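Local coordinates for protein D-galactonate dehydratase family member RspA (Pantoea ananatis, PDB 3T6C) that dehydrates D-gluconate to 2-dehydro-3-deoxy-D-gluconate with low activity in vitro, using one magnesium ion per subunit, at residues Thr252-Asn255 with Ala256-Met259. Residues are numbered along the deposited sequence; the frame is centred on the assembly and turned at random.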
loop_
_atom_site.group_PDB
_atom_site.type_symbol
_atom_site.label_atom_id
_atom_site.label_comp_id
_atom_site.label_asym_id
_atom_site.label_seq_id
_atom_site.Cartn_x
_atom_site.Cartn_y
_atom_site.Cartn_z
ATOM N N THR A 252 9.692 -6.093 25.125
ATOM C CA THR A 252 8.693 -6.292 24.065
ATOM C C THR A 252 8.764 -5.185 23.015
ATOM O O THR A 252 9.247 -4.079 23.316
ATOM C CB THR A 252 7.250 -6.259 24.617
ATOM O OG1 THR A 252 6.969 -4.978 25.172
ATOM C CG2 THR A 252 7.015 -7.397 25.657
ATOM N N PRO A 253 8.273 -5.434 21.789
ATOM C CA PRO A 253 8.439 -4.389 20.767
ATOM C C PRO A 253 7.805 -3.039 21.128
ATOM O O PRO A 253 8.428 -1.984 20.914
ATOM C CB PRO A 253 7.799 -5.024 19.508
ATOM C CG PRO A 253 8.038 -6.564 19.697
ATOM C CD PRO A 253 7.838 -6.742 21.229
ATOM N N ILE A 254 6.610 -3.042 21.706
ATOM C CA ILE A 254 5.975 -1.782 21.980
ATOM C C ILE A 254 6.790 -1.040 23.050
ATOM O O ILE A 254 6.936 0.194 23.014
ATOM C CB ILE A 254 4.508 -1.976 22.359
ATOM C CG1 ILE A 254 3.788 -0.638 22.493
ATOM C CG2 ILE A 254 4.401 -2.736 23.660
ATOM C CD1 ILE A 254 3.717 0.179 21.211
ATOM N N ASN A 255 7.311 -1.768 24.047
ATOM C CA ASN A 255 8.179 -1.108 25.055
ATOM C C ASN A 255 9.489 -0.603 24.459
ATOM O O ASN A 255 10.014 0.440 24.887
ATOM C CB ASN A 255 8.419 -1.992 26.275
ATOM C CG ASN A 255 7.152 -2.219 27.109
ATOM O OD1 ASN A 255 6.198 -1.424 27.084
ATOM N ND2 ASN A 255 7.157 -3.277 27.867
ATOM N N ALA A 256 9.978 -1.261 23.397
ATOM C CA ALA A 256 11.147 -0.723 22.698
ATOM C C ALA A 256 10.820 0.547 21.920
ATOM O O ALA A 256 11.661 1.402 21.824
ATOM C CB ALA A 256 11.689 -1.753 21.718
ATOM N N ILE A 257 9.614 0.636 21.365
ATOM C CA ILE A 257 9.179 1.854 20.675
ATOM C C ILE A 257 9.132 2.983 21.697
ATOM O O ILE A 257 9.691 4.071 21.446
ATOM C CB ILE A 257 7.823 1.659 19.992
ATOM C CG1 ILE A 257 7.986 0.624 18.890
ATOM C CG2 ILE A 257 7.284 3.001 19.450
ATOM C CD1 ILE A 257 6.682 0.216 18.121
ATOM N N HIS A 258 8.511 2.745 22.874
ATOM C CA HIS A 258 8.490 3.792 23.878
ATOM C C HIS A 258 9.932 4.206 24.293
ATOM O O HIS A 258 10.248 5.404 24.384
ATOM C CB HIS A 258 7.717 3.307 25.110
ATOM C CG HIS A 258 7.767 4.277 26.247
ATOM N ND1 HIS A 258 6.800 5.231 26.455
ATOM C CD2 HIS A 258 8.716 4.484 27.195
ATOM C CE1 HIS A 258 7.123 5.953 27.511
ATOM N NE2 HIS A 258 8.290 5.540 27.965
ATOM N N MET A 259 10.833 3.226 24.470
ATOM C CA MET A 259 12.201 3.530 24.853
ATOM C C MET A 259 12.863 4.371 23.752
ATOM O O MET A 259 13.546 5.371 24.073
ATOM C CB MET A 259 13.013 2.226 25.079
ATOM C CG MET A 259 14.555 2.531 25.285
ATOM S SD MET A 259 15.562 1.010 25.447
ATOM C CE MET A 259 15.006 0.787 27.080
#
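The flat carbonyl groups of Thr-252 to Asn-255 accept, at their oxygens, the N-H groups of Ala-256 to Met-259, each four residues on, starting helix 253-262. Ala-256 N approaches Thr-252 O almost head-on (C=O...N 165°). Met-259 N, 2.9 Å from Asn-255 O, instead stands 27° out of the carbonyl plane. The His-258 side chain leads away from the first turn, its CG anti to the backbone N (chi1 174°), and His-258 packs against Glu-264 of a second subunit. Carbon also crowds Pro-253 O, which accepts from Ile-257 N: Ile-257 CG1 lies 3.3 Å from this oxygen and Ala-256 CB 3.4 Å. Along one side of the helix, the Ile-254 and Ile-257 branches meet CD1 to CD1 at 4.3 Å, and both reach Met-285. Thr-252 is the N-cap: its OG1 accepts a weak bond from Asn-255 N (3.4 Å). Pro-253, at the first helical position, has no N-H to satisfy. This chemistry implies a capped helix start within the beta-alpha-beta unit linking strands 242-246 and 270-272 of the enolase-type barrel, with Ile-254 and Ile-257 against helix 283-289, Met-259 against helix 219-237, and Pro-253 and Ala-256 on loops.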